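Local coordinates for malonyl CoA-acyl carrier protein transacylase (Mycobacterium tuberculosis, PDB 2QC3) that catalyses transfer of the malonyl group from malonyl-CoA to holo acyl carrier protein, giving malonyl-ACP and free CoA for fatty acid biosynthesis, at residues Ala115-Gly118 with Ala119-Lys123; Leu144-Leu147 with Glu148-Leu152; Gly192-Thr196 with Glu197-Pro201; Ala236-Asp239 with Thr240-Ser243. All coordinates share one frame; numbering follows the deposited sequence.

Contact 1 (Ala115-Gly118 with Ala119-Lys123); sequences ATRG and AEMAK. With ACY (acetic acid), chain B.
Arg-117 and Met-121 stand one turn apart on the face of helix 107-125 that borders the probable active site, near His-195, their side chains running side by side in the same direction. The arginine leaves the helix with CG anti to its backbone N (chi1 -170°) and stays extended as far as NE, which carries the guanidinium beyond the backbone. Met-121 SD lies over one face of that group, 3.3 Å from Arg-117 NH1, and the methionine chain also rests along the backbone, its CG 3.1 Å from Arg-117 O. A bound acetic acid molecule, probably from the crystallisation liquor, meets the guanidinium at its edge, with its O in the plane of the group. Arg-117 NH1 gives it a fairly straight hydrogen bond, 2.8 Å to ACY O, while NH2 adds a weak one to the same oxygen at 3.3 Å. In malonyl-CoA:ACP transacylases an arginine at this place pairs with the free carboxylate of the malonyl group, and the acid held here is consistent with that role. NH1 is also bonded to Gln-61 OE1 of helix 57-77, a second partner that helps to fix the turn of the guanidinium. On another side of the helix Thr-116 and Glu-120 lie alongside each other, CG2 of the threonine 4.0 Å from CG of the glutamate, and Thr-116 OG1 bonds back to Ala-112 O. Regular i to i+4 bonds hold the helix together, among them Glu-120 N to Thr-116 O at 2.9 Å and Ala-122 N to Gly-118 O at 2.9 Å.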
ATOM      1  N   ALA A 115      -1.633  10.885   5.544  1.00 22.91           N
ATOM      2  CA  ALA A 115      -0.641  11.781   6.136  1.00 23.48           C
ATOM      3  C   ALA A 115      -0.550  11.558   7.650  1.00 23.82           C
ATOM      4  O   ALA A 115       0.529  11.643   8.238  1.00 23.76           O
ATOM      5  CB  ALA A 115      -1.005  13.234   5.837  1.00 24.62           C
ATOM      6  N   THR A 116      -1.686  11.279   8.280  1.00 23.24           N
ATOM      7  CA  THR A 116      -1.713  11.024   9.716  1.00 24.17           C
ATOM      8  C   THR A 116      -1.012   9.701  10.006  1.00 23.45           C
ATOM      9  O   THR A 116      -0.245   9.585  10.963  1.00 20.19           O
ATOM     10  CB  THR A 116      -3.150  10.934  10.246  1.00 24.49           C
ATOM     11  OG1 THR A 116      -3.775  12.213  10.133  1.00 26.49           O
ATOM     12  CG2 THR A 116      -3.159  10.507  11.705  1.00 25.84           C
ATOM     13  N   ARG A 117      -1.292   8.707   9.169  1.00 22.70           N
ATOM     14  CA  ARG A 117      -0.697   7.385   9.316  1.00 23.64           C
ATOM     15  C   ARG A 117       0.822   7.517   9.239  1.00 22.89           C
ATOM     16  O   ARG A 117       1.549   6.859   9.973  1.00 23.77           O
ATOM     17  CB  ARG A 117      -1.211   6.457   8.199  1.00 22.29           C
ATOM     18  CG  ARG A 117      -0.859   4.979   8.365  1.00 21.68           C
ATOM     19  CD  ARG A 117      -1.570   4.153   7.288  1.00 22.95           C
ATOM     20  NE  ARG A 117      -1.441   2.710   7.474  1.00 19.68           N
ATOM     21  CZ  ARG A 117      -0.344   2.007   7.211  1.00 19.26           C
ATOM     22  NH1 ARG A 117       0.742   2.603   6.746  1.00 20.43           N
ATOM     23  NH2 ARG A 117      -0.337   0.698   7.407  1.00 21.62           N
ATOM     24  N   GLY A 118       1.296   8.380   8.350  1.00 24.89           N
ATOM     25  CA  GLY A 118       2.729   8.568   8.205  1.00 25.81           C
ATOM     26  C   GLY A 118       3.376   9.284   9.376  1.00 25.66           C
ATOM     27  O   GLY A 118       4.409   8.844   9.886  1.00 26.71           O
ATOM     28  N   ALA A 119       2.779  10.394   9.794  1.00 25.01           N
ATOM     29  CA  ALA A 119       3.302  11.169  10.915  1.00 25.95           C
ATOM     30  C   ALA A 119       3.306  10.342  12.193  1.00 25.23           C
ATOM     31  O   ALA A 119       4.261  10.390  12.966  1.00 25.90           O
ATOM     32  CB  ALA A 119       2.465  12.437  11.117  1.00 26.55           C
ATOM     33  N   GLU A 120       2.232   9.588  12.420  1.00 25.01           N
ATOM     34  CA  GLU A 120       2.141   8.756  13.616  1.00 25.29           C
ATOM     35  C   GLU A 120       3.147   7.607  13.613  1.00 24.89           C
ATOM     36  O   GLU A 120       3.770   7.316  14.636  1.00 24.35           O
ATOM     37  CB  GLU A 120       0.731   8.189  13.771  1.00 27.65           C
ATOM     38  CG  GLU A 120      -0.299   9.217  14.159  1.00 32.10           C
ATOM     39  CD  GLU A 120       0.105  10.004  15.392  1.00 35.89           C
ATOM     40  OE1 GLU A 120       0.507   9.385  16.396  1.00 37.19           O
ATOM     41  OE2 GLU A 120       0.019  11.247  15.361  1.00 40.94           O
ATOM     42  N   MET A 121       3.311   6.950  12.470  1.00 24.21           N
ATOM     43  CA  MET A 121       4.255   5.843  12.393  1.00 25.06           C
ATOM     44  C   MET A 121       5.686   6.364  12.514  1.00 25.37           C
ATOM     45  O   MET A 121       6.540   5.720  13.129  1.00 24.43           O
ATOM     46  CB  MET A 121       4.061   5.065  11.089  1.00 24.65           C
ATOM     47  CG  MET A 121       2.784   4.220  11.052  1.00 23.38           C
ATOM     48  SD  MET A 121       2.490   3.429   9.443  1.00 23.95           S
ATOM     49  CE  MET A 121       3.926   2.377   9.320  1.00 23.15           C
ATOM     50  N   ALA A 122       5.944   7.534  11.936  1.00 25.74           N
ATOM     51  CA  ALA A 122       7.273   8.142  12.019  1.00 25.48           C
ATOM     52  C   ALA A 122       7.607   8.283  13.505  1.00 26.23           C
ATOM     53  O   ALA A 122       8.695   7.928  13.952  1.00 26.28           O
ATOM     54  CB  ALA A 122       7.264   9.511  11.346  1.00 24.23           C
ATOM     55  N   LYS A 123       6.640   8.793  14.258  1.00 27.10           N
ATOM     56  CA  LYS A 123       6.765   8.981  15.698  1.00 27.84           C
ATOM     57  C   LYS A 123       7.087   7.651  16.376  1.00 27.15           C
ATOM     58  O   LYS A 123       7.980   7.566  17.222  1.00 25.70           O
ATOM     59  CB  LYS A 123       5.446   9.514  16.248  1.00 32.43           C
ATOM     60  CG  LYS A 123       5.554  10.674  17.207  1.00 34.83           C
ATOM     61  CD  LYS A 123       4.162  11.210  17.501  1.00 38.75           C
ATOM     62  CE  LYS A 123       4.203  12.423  18.408  1.00 41.34           C
ATOM     63  NZ  LYS A 123       2.839  12.871  18.802  1.00 43.51           N
TER
HETATM   64  C   ACY B 500       3.285   0.814   4.909  1.00 61.08           C
HETATM   65  O   ACY B 500       2.620   0.706   5.923  1.00 57.24           O
HETATM   66  OXT ACY B 500       2.782   1.429   3.823  1.00 62.96           O
HETATM   67  CH3 ACY B 500       4.682   0.259   4.854  1.00 58.45           C

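Contact 2 (Leu144-Leu147 with Glu148-Leu152); sequences LSRL and EQLDL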
ATOM      1  N   LEU A 144      10.674 -18.838   8.061  1.00 23.24           N
ATOM      2  CA  LEU A 144       9.682 -18.386   9.028  1.00 23.29           C
ATOM      3  C   LEU A 144      10.083 -18.796  10.436  1.00 24.10           C
ATOM      4  O   LEU A 144      10.085 -17.972  11.344  1.00 23.19           O
ATOM      5  CB  LEU A 144       8.294 -18.919   8.660  1.00 20.23           C
ATOM      6  CG  LEU A 144       7.730 -18.202   7.422  1.00 21.80           C
ATOM      7  CD1 LEU A 144       6.403 -18.791   7.001  1.00 20.00           C
ATOM      8  CD2 LEU A 144       7.568 -16.724   7.740  1.00 19.62           C
ATOM      9  N   SER A 145      10.452 -20.060  10.601  1.00 24.89           N
ATOM     10  CA  SER A 145      10.896 -20.578  11.890  1.00 25.75           C
ATOM     11  C   SER A 145      12.056 -19.747  12.431  1.00 25.75           C
ATOM     12  O   SER A 145      12.088 -19.392  13.609  1.00 25.21           O
ATOM     13  CB  SER A 145      11.340 -22.031  11.735  1.00 27.71           C
ATOM     14  OG  SER A 145      12.042 -22.476  12.877  1.00 31.40           O
ATOM     15  N   ARG A 146      13.014 -19.433  11.567  1.00 24.73           N
ATOM     16  CA  ARG A 146      14.147 -18.641  12.003  1.00 23.15           C
ATOM     17  C   ARG A 146      13.680 -17.269  12.480  1.00 22.13           C
ATOM     18  O   ARG A 146      14.185 -16.756  13.472  1.00 21.77           O
ATOM     19  CB  ARG A 146      15.171 -18.485  10.875  1.00 23.79           C
ATOM     20  CG  ARG A 146      16.425 -17.710  11.287  1.00 24.41           C
ATOM     21  CD  ARG A 146      17.075 -18.334  12.521  1.00 26.55           C
ATOM     22  NE  ARG A 146      18.256 -17.602  12.970  1.00 29.95           N
ATOM     23  CZ  ARG A 146      18.896 -17.842  14.113  1.00 31.33           C
ATOM     24  NH1 ARG A 146      18.468 -18.799  14.929  1.00 29.92           N
ATOM     25  NH2 ARG A 146      19.972 -17.137  14.434  1.00 30.32           N
ATOM     26  N   LEU A 147      12.711 -16.679  11.782  1.00 20.90           N
ATOM     27  CA  LEU A 147      12.210 -15.369  12.182  1.00 23.09           C
ATOM     28  C   LEU A 147      11.658 -15.389  13.610  1.00 21.85           C
ATOM     29  O   LEU A 147      11.962 -14.504  14.407  1.00 20.16           O
ATOM     30  CB  LEU A 147      11.121 -14.867  11.219  1.00 22.12           C
ATOM     31  CG  LEU A 147      11.444 -14.664   9.730  1.00 25.15           C
ATOM     32  CD1 LEU A 147      10.327 -13.825   9.087  1.00 24.15           C
ATOM     33  CD2 LEU A 147      12.781 -13.957   9.559  1.00 23.53           C
ATOM     34  N   GLU A 148      10.849 -16.389  13.935  1.00 23.56           N
ATOM     35  CA  GLU A 148      10.285 -16.475  15.282  1.00 27.07           C
ATOM     36  C   GLU A 148      11.392 -16.655  16.309  1.00 25.42           C
ATOM     37  O   GLU A 148      11.326 -16.092  17.394  1.00 26.45           O
ATOM     38  CB  GLU A 148       9.294 -17.639  15.387  1.00 28.44           C
ATOM     39  CG  GLU A 148       8.722 -17.883  16.766  1.00 32.44           C
ATOM     40  CD  GLU A 148       9.132 -19.229  17.322  1.00 37.30           C
ATOM     41  OE1 GLU A 148      10.331 -19.418  17.625  1.00 36.54           O
ATOM     42  OE2 GLU A 148       8.253 -20.109  17.449  1.00 43.93           O
ATOM     43  N   GLN A 149      12.404 -17.439  15.955  1.00 25.46           N
ATOM     44  CA  GLN A 149      13.538 -17.684  16.845  1.00 27.81           C
ATOM     45  C   GLN A 149      14.225 -16.375  17.226  1.00 26.75           C
ATOM     46  O   GLN A 149      14.752 -16.247  18.326  1.00 26.81           O
ATOM     47  CB  GLN A 149      14.578 -18.585  16.168  1.00 29.31           C
ATOM     48  CG  GLN A 149      14.131 -20.006  15.834  1.00 34.70           C
ATOM     49  CD  GLN A 149      15.173 -20.744  14.997  1.00 37.65           C
ATOM     50  OE1 GLN A 149      16.340 -20.833  15.381  1.00 40.83           O
ATOM     51  NE2 GLN A 149      14.757 -21.271  13.849  1.00 38.64           N
ATOM     52  N   LEU A 150      14.218 -15.413  16.306  1.00 25.28           N
ATOM     53  CA  LEU A 150      14.866 -14.123  16.519  1.00 24.34           C
ATOM     54  C   LEU A 150      13.920 -13.002  16.946  1.00 24.46           C
ATOM     55  O   LEU A 150      14.313 -11.834  16.985  1.00 24.01           O
ATOM     56  CB  LEU A 150      15.592 -13.708  15.239  1.00 23.10           C
ATOM     57  CG  LEU A 150      16.636 -14.715  14.741  1.00 23.83           C
ATOM     58  CD1 LEU A 150      17.134 -14.338  13.342  1.00 20.58           C
ATOM     59  CD2 LEU A 150      17.790 -14.770  15.745  1.00 22.60           C
ATOM     60  N   ASP A 151      12.680 -13.353  17.265  1.00 23.97           N
ATOM     61  CA  ASP A 151      11.690 -12.356  17.674  1.00 25.66           C
ATOM     62  C   ASP A 151      11.360 -11.384  16.552  1.00 24.71           C
ATOM     63  O   ASP A 151      11.027 -10.221  16.793  1.00 23.81           O
ATOM     64  CB  ASP A 151      12.167 -11.572  18.902  1.00 28.08           C
ATOM     65  CG  ASP A 151      12.238 -12.431  20.145  1.00 31.15           C
ATOM     66  OD1 ASP A 151      11.411 -13.361  20.277  1.00 35.32           O
ATOM     67  OD2 ASP A 151      13.106 -12.169  20.999  1.00 34.50           O
ATOM     68  N   LEU A 152      11.465 -11.866  15.320  1.00 24.07           N
ATOM     69  CA  LEU A 152      11.148 -11.053  14.160  1.00 22.93           C
ATOM     70  C   LEU A 152       9.762 -11.444  13.664  1.00 23.65           C
ATOM     71  O   LEU A 152       9.357 -12.602  13.763  1.00 23.36           O
ATOM     72  CB  LEU A 152      12.172 -11.280  13.051  1.00 21.95           C
ATOM     73  CG  LEU A 152      13.591 -10.802  13.363  1.00 21.09           C
ATOM     74  CD1 LEU A 152      14.549 -11.306  12.288  1.00 19.55           C
ATOM     75  CD2 LEU A 152      13.611  -9.281  13.456  1.00 18.21           C
TER
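Gln-149 reaches back along the helix and uses both ends of its amide on the preceding turn. Its NE2 donates to Ser-145 OG at 3.1 Å, with the hydroxyl 22° out of the amide plane. Its OE1 takes a hydrogen bond from Arg-146 NH1 at 3.0 Å. This second bond is lopsided: the oxygen lies in the guanidinium plane, whereas the donor stands above the plane of the amide carbonyl, since the two flat groups are turned 78° against each other. Leu-150 covers one face of the same guanidinium, its CD2 3.5 Å from Arg-146 NH2, and its CD1 comes equally near to NE. The arginine arrives there through a bend at chi2 (55°), which folds the chain toward the C-terminal end of the helix. Behind these side chains the helix 140-149 comes to its end in a Schellman motif. Asp-151, with positive phi, is the C-prime residue; Leu-152 N closes on Leu-147 O at 2.8 Å, and Asp-151 N on Glu-148 O at 3.1 Å. This capping turn brings Leu-152 CB to 4.2 Å from Leu-147 CB, the two leucine side chains crossing at about a right angle. Both pack on Leu-175 of helix 169-177, and Leu-147 also touches Pro-154 of strand 153-159, so the capped end is anchored on its apolar side. A positive guanidinium beside the last helical turn, where carbonyls gather at the negative end of the dipole, is probably favourable electrostatically, and the amide of Gln-149, bonded to Ser-145 at one end and Arg-146 at the other, probably restricts the guanidinium's rotation.

Contact 3 (Gly192-Thr196 with Glu197-Pro201); sequences GAFHT and EFMAP. With ACY (acetic acid), chain B.
Met-199 folds back against Ala-193 and Phe-194, in the loop that carries His-195, an active-site residue by similarity. Its CB lies 3.5 Å from Thr-196 O, the same carbonyl that receives the backbone bond from Met-199 N at 3.0 Å. CG then passes over the backbone, 3.5 Å from Ala-193 O and near Phe-194 CA. The bend at chi2 (-59°) sets the sulfur at the edge of the Phe-194 ring, a Met-aromatic contact with SD 3.9 Å from CD2, and a further bend at chi3 leaves CE beside Ala-193 O. Thr-196 ties the turn together: OG1, placed between backbone N and carbonyl carbon (chi1 69°), donates to Ala-193 O at 2.7 Å and accepts from Phe-198 N at 3.2 Å. The same hydroxyl oxygen sits at the edge of the Phe-198 ring. Ala-193, the centre of an inverse gamma turn, thus offers its O to the hydroxyl and its CB to Phe-198 CD1. His-195 NE2 makes a weak hydrogen bond to ACY O at 3.1 Å, while ND1 is bonded to Gln-244 O, which helps to orient the imidazole beside Ser-92, the other such residue. The loop bridges strand 184-187 and helix 203-211: Phe-194 leans on Met-121 and Cys-125 of helix 107-125 and on Met-132 of strand 130-136, and Thr-196 packs against Val-153 and Ala-155 of strand 153-159.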
ATOM      1  N   GLY A 192      11.364   2.095  10.352  1.00 22.64           N
ATOM      2  CA  GLY A 192      10.990   1.194  11.429  1.00 21.92           C
ATOM      3  C   GLY A 192      10.294  -0.085  11.023  1.00 21.27           C
ATOM      4  O   GLY A 192      10.122  -0.368   9.833  1.00 20.35           O
ATOM      5  N   ALA A 193       9.901  -0.864  12.027  1.00 19.85           N
ATOM      6  CA  ALA A 193       9.216  -2.133  11.802  1.00 20.16           C
ATOM      7  C   ALA A 193       7.734  -1.911  11.547  1.00 18.50           C
ATOM      8  O   ALA A 193       6.907  -2.063  12.448  1.00 18.44           O
ATOM      9  CB  ALA A 193       9.405  -3.059  13.006  1.00 17.94           C
ATOM     10  N   PHE A 194       7.398  -1.557  10.315  1.00 19.24           N
ATOM     11  CA  PHE A 194       6.004  -1.327   9.969  1.00 20.96           C
ATOM     12  C   PHE A 194       5.243  -2.649  10.108  1.00 19.56           C
ATOM     13  O   PHE A 194       5.834  -3.726  10.028  1.00 18.06           O
ATOM     14  CB  PHE A 194       5.900  -0.810   8.533  1.00 20.15           C
ATOM     15  CG  PHE A 194       6.678   0.451   8.283  1.00 25.07           C
ATOM     16  CD1 PHE A 194       7.075   0.787   6.991  1.00 24.11           C
ATOM     17  CD2 PHE A 194       6.998   1.318   9.328  1.00 24.77           C
ATOM     18  CE1 PHE A 194       7.774   1.961   6.740  1.00 27.23           C
ATOM     19  CE2 PHE A 194       7.698   2.498   9.084  1.00 28.97           C
ATOM     20  CZ  PHE A 194       8.085   2.819   7.785  1.00 26.25           C
ATOM     21  N   HIS A 195       3.936  -2.544  10.327  1.00 19.81           N
ATOM     22  CA  HIS A 195       3.054  -3.698  10.485  1.00 18.82           C
ATOM     23  C   HIS A 195       3.462  -4.673  11.587  1.00 18.29           C
ATOM     24  O   HIS A 195       3.402  -5.889  11.416  1.00 17.92           O
ATOM     25  CB  HIS A 195       2.899  -4.415   9.136  1.00 20.28           C
ATOM     26  CG  HIS A 195       2.187  -3.584   8.116  1.00 21.48           C
ATOM     27  ND1 HIS A 195       0.839  -3.310   8.198  1.00 24.50           N
ATOM     28  CD2 HIS A 195       2.655  -2.854   7.078  1.00 21.46           C
ATOM     29  CE1 HIS A 195       0.509  -2.440   7.261  1.00 24.25           C
ATOM     30  NE2 HIS A 195       1.594  -2.146   6.568  1.00 24.12           N
ATOM     31  N   THR A 196       3.872  -4.129  12.725  1.00 17.83           N
ATOM     32  CA  THR A 196       4.242  -4.953  13.872  1.00 18.90           C
ATOM     33  C   THR A 196       3.804  -4.190  15.111  1.00 20.45           C
ATOM     34  O   THR A 196       3.382  -3.037  15.011  1.00 18.34           O
ATOM     35  CB  THR A 196       5.763  -5.200  13.973  1.00 18.75           C
ATOM     36  OG1 THR A 196       6.422  -3.977  14.320  1.00 19.80           O
ATOM     37  CG2 THR A 196       6.321  -5.741  12.644  1.00 18.24           C
ATOM     38  N   GLU A 197       3.900  -4.828  16.274  1.00 20.55           N
ATOM     39  CA  GLU A 197       3.514  -4.180  17.518  1.00 24.52           C
ATOM     40  C   GLU A 197       4.331  -2.914  17.784  1.00 22.84           C
ATOM     41  O   GLU A 197       3.896  -2.036  18.531  1.00 21.35           O
ATOM     42  CB  GLU A 197       3.660  -5.159  18.688  1.00 28.76           C
ATOM     43  CG  GLU A 197       2.588  -6.237  18.713  1.00 36.34           C
ATOM     44  CD  GLU A 197       1.208  -5.696  19.076  1.00 41.43           C
ATOM     45  OE1 GLU A 197       0.803  -4.642  18.532  1.00 40.83           O
ATOM     46  OE2 GLU A 197       0.520  -6.339  19.902  1.00 44.76           O
ATOM     47  N   PHE A 198       5.505  -2.806  17.164  1.00 23.36           N
ATOM     48  CA  PHE A 198       6.345  -1.629  17.367  1.00 22.45           C
ATOM     49  C   PHE A 198       5.693  -0.347  16.849  1.00 22.55           C
ATOM     50  O   PHE A 198       6.120   0.757  17.191  1.00 20.59           O
ATOM     51  CB  PHE A 198       7.732  -1.840  16.740  1.00 23.12           C
ATOM     52  CG  PHE A 198       8.548  -2.901  17.438  1.00 22.86           C
ATOM     53  CD1 PHE A 198       8.672  -4.181  16.898  1.00 23.09           C
ATOM     54  CD2 PHE A 198       9.124  -2.639  18.677  1.00 21.62           C
ATOM     55  CE1 PHE A 198       9.353  -5.190  17.587  1.00 23.50           C
ATOM     56  CE2 PHE A 198       9.807  -3.633  19.377  1.00 24.09           C
ATOM     57  CZ  PHE A 198       9.922  -4.915  18.834  1.00 23.29           C
ATOM     58  N   MET A 199       4.653  -0.493  16.031  1.00 21.32           N
ATOM     59  CA  MET A 199       3.938   0.671  15.524  1.00 19.61           C
ATOM     60  C   MET A 199       2.797   1.020  16.482  1.00 19.66           C
ATOM     61  O   MET A 199       2.112   2.012  16.288  1.00 18.60           O
ATOM     62  CB  MET A 199       3.366   0.393  14.126  1.00 21.53           C
ATOM     63  CG  MET A 199       4.418   0.261  13.033  1.00 19.63           C
ATOM     64  SD  MET A 199       5.403   1.764  12.898  1.00 22.21           S
ATOM     65  CE  MET A 199       6.821   1.328  13.900  1.00 22.14           C
ATOM     66  N   ALA A 200       2.611   0.206  17.519  1.00 22.06           N
ATOM     67  CA  ALA A 200       1.535   0.411  18.491  1.00 24.39           C
ATOM     68  C   ALA A 200       1.323   1.850  18.952  1.00 24.67           C
ATOM     69  O   ALA A 200       0.188   2.292  19.080  1.00 24.61           O
ATOM     70  CB  ALA A 200       1.742  -0.492  19.708  1.00 27.13           C
ATOM     71  N   PRO A 201       2.406   2.597  19.217  1.00 27.39           N
ATOM     72  CA  PRO A 201       2.199   3.979  19.664  1.00 28.28           C
ATOM     73  C   PRO A 201       1.547   4.890  18.625  1.00 29.83           C
ATOM     74  O   PRO A 201       1.090   5.988  18.949  1.00 31.29           O
ATOM     75  CB  PRO A 201       3.603   4.432  20.079  1.00 28.12           C
ATOM     76  CG  PRO A 201       4.519   3.542  19.297  1.00 29.61           C
ATOM     77  CD  PRO A 201       3.826   2.213  19.303  1.00 27.69           C
TER
HETATM   78  C   ACY B 500       3.285   0.814   4.909  1.00 61.08           C
HETATM   79  O   ACY B 500       2.620   0.706   5.923  1.00 57.24           O
HETATM   80  OXT ACY B 500       2.782   1.429   3.823  1.00 62.96           O
HETATM   81  CH3 ACY B 500       4.682   0.259   4.854  1.00 58.45           C

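Contact 4 (Ala236-Asp239 with Thr240-Ser243); sequences AAMD and TLVS
Leu-241 sets its CG anti to the backbone N (chi1 171°), while Met-238 starts toward its own N side (chi1 -62°) and bends again at chi2 and chi3; together these torsions lay the two side chains next to each other, pointing the same way. Their ends meet as methyl groups, Met-238 CE 4.1 Å from Leu-241 CD2. On another side of the helix, Thr-240 (chi1 -64°) carries OG1 back to the preceding turn, 2.9 Å from Ala-236 O. That carbonyl accepts the main-chain bond from Thr-240 N at 3.0 Å, and Thr-240 CB closes on it as well. Val-242 bends a methyl back in like manner, CG2 lying 3.2 Å from Met-238 O, which receives Val-242 N at 3.0 Å. Leu-241 N to Ala-237 O and Ser-243 N to Asp-239 O continue the i to i+4 ladder of helix 234-243. Ala-237 O has a further donor in Tyr-99 OH. The apolar flank is wedged between two helices: Leu-241 rests on Ile-96 and Tyr-99 of helix 94-101, Val-242 on Leu-203, Ala-207 and Ala-210 of helix 203-211, and Met-238 touches both through Tyr-99 and Ala-210.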
ATOM      1  N   ALA A 236     -16.528  -2.245   9.408  1.00 27.48           N
ATOM      2  CA  ALA A 236     -15.597  -3.367   9.369  1.00 26.72           C
ATOM      3  C   ALA A 236     -14.320  -2.953   8.657  1.00 26.10           C
ATOM      4  O   ALA A 236     -13.218  -3.229   9.125  1.00 27.72           O
ATOM      5  CB  ALA A 236     -16.233  -4.563   8.662  1.00 27.23           C
ATOM      6  N   ALA A 237     -14.469  -2.283   7.521  1.00 25.60           N
ATOM      7  CA  ALA A 237     -13.315  -1.837   6.751  1.00 23.21           C
ATOM      8  C   ALA A 237     -12.422  -0.884   7.549  1.00 24.71           C
ATOM      9  O   ALA A 237     -11.205  -1.066   7.604  1.00 26.34           O
ATOM     10  CB  ALA A 237     -13.778  -1.153   5.472  1.00 24.63           C
ATOM     11  N   MET A 238     -13.017   0.125   8.178  1.00 22.55           N
ATOM     12  CA  MET A 238     -12.214   1.084   8.933  1.00 24.05           C
ATOM     13  C   MET A 238     -11.545   0.473  10.157  1.00 23.78           C
ATOM     14  O   MET A 238     -10.374   0.748  10.420  1.00 23.86           O
ATOM     15  CB  MET A 238     -13.060   2.296   9.339  1.00 23.06           C
ATOM     16  CG  MET A 238     -13.597   3.076   8.150  1.00 23.14           C
ATOM     17  SD  MET A 238     -12.310   3.505   6.943  1.00 24.10           S
ATOM     18  CE  MET A 238     -11.486   4.873   7.808  1.00 24.00           C
ATOM     19  N   ASP A 239     -12.278  -0.356  10.897  1.00 23.63           N
ATOM     20  CA  ASP A 239     -11.715  -1.006  12.077  1.00 24.91           C
ATOM     21  C   ASP A 239     -10.525  -1.869  11.667  1.00 23.12           C
ATOM     22  O   ASP A 239      -9.504  -1.906  12.345  1.00 23.71           O
ATOM     23  CB  ASP A 239     -12.764  -1.886  12.773  1.00 25.98           C
ATOM     24  CG  ASP A 239     -13.831  -1.073  13.485  1.00 29.80           C
ATOM     25  OD1 ASP A 239     -13.609   0.136  13.707  1.00 30.01           O
ATOM     26  OD2 ASP A 239     -14.885  -1.644  13.837  1.00 29.68           O
ATOM     27  N   THR A 240     -10.666  -2.566  10.547  1.00 22.26           N
ATOM     28  CA  THR A 240      -9.596  -3.415  10.053  1.00 21.91           C
ATOM     29  C   THR A 240      -8.406  -2.581   9.592  1.00 22.10           C
ATOM     30  O   THR A 240      -7.254  -2.954   9.826  1.00 24.06           O
ATOM     31  CB  THR A 240     -10.095  -4.300   8.901  1.00 23.26           C
ATOM     32  OG1 THR A 240     -11.097  -5.189   9.406  1.00 22.39           O
ATOM     33  CG2 THR A 240      -8.955  -5.110   8.296  1.00 19.62           C
ATOM     34  N   LEU A 241      -8.690  -1.454   8.942  1.00 22.04           N
ATOM     35  CA  LEU A 241      -7.636  -0.558   8.468  1.00 22.23           C
ATOM     36  C   LEU A 241      -6.796  -0.047   9.641  1.00 22.27           C
ATOM     37  O   LEU A 241      -5.569  -0.046   9.582  1.00 21.07           O
ATOM     38  CB  LEU A 241      -8.245   0.629   7.711  1.00 21.66           C
ATOM     39  CG  LEU A 241      -7.296   1.777   7.331  1.00 23.13           C
ATOM     40  CD1 LEU A 241      -6.183   1.269   6.441  1.00 24.67           C
ATOM     41  CD2 LEU A 241      -8.064   2.871   6.632  1.00 21.14           C
ATOM     42  N   VAL A 242      -7.461   0.377  10.713  1.00 21.95           N
ATOM     43  CA  VAL A 242      -6.751   0.884  11.880  1.00 21.60           C
ATOM     44  C   VAL A 242      -5.890  -0.224  12.478  1.00 22.50           C
ATOM     45  O   VAL A 242      -4.704  -0.039  12.748  1.00 21.28           O
ATOM     46  CB  VAL A 242      -7.739   1.393  12.945  1.00 23.70           C
ATOM     47  CG1 VAL A 242      -6.982   1.855  14.186  1.00 25.20           C
ATOM     48  CG2 VAL A 242      -8.561   2.535  12.372  1.00 25.49           C
ATOM     49  N   SER A 243      -6.495  -1.389  12.655  1.00 22.05           N
ATOM     50  CA  SER A 243      -5.799  -2.532  13.217  1.00 22.69           C
ATOM     51  C   SER A 243      -4.592  -2.980  12.383  1.00 21.76           C
ATOM     52  O   SER A 243      -3.586  -3.420  12.935  1.00 20.43           O
ATOM     53  CB  SER A 243      -6.790  -3.686  13.393  1.00 22.75           C
ATOM     54  OG  SER A 243      -6.159  -4.797  13.986  1.00 29.93           O
TER

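Overall arrangement
Contacts 1 to 4 follow one another along the chain without interleaving, all within the acyl transferase domain. Contacts 1 and 3 are neighbours, centres about 11 Å apart: Met-121 CE packs 3.9 Å from Met-199 SD, and both contacts reach the same bound acid, so helix 107-125 and the loop before helix 203-211 wall one site near Ser-92. Contact 4 lies about 16 Å from contact 3 and 17 Å from contact 1, centre to centre; helix 203-211 touches contacts 1 and 4. Contact 2 is more peripheral, about 27 Å between centres from contacts 1 and 4, yet strand 153-159 of the mixed sheet, which directly follows it, packs against contact 3.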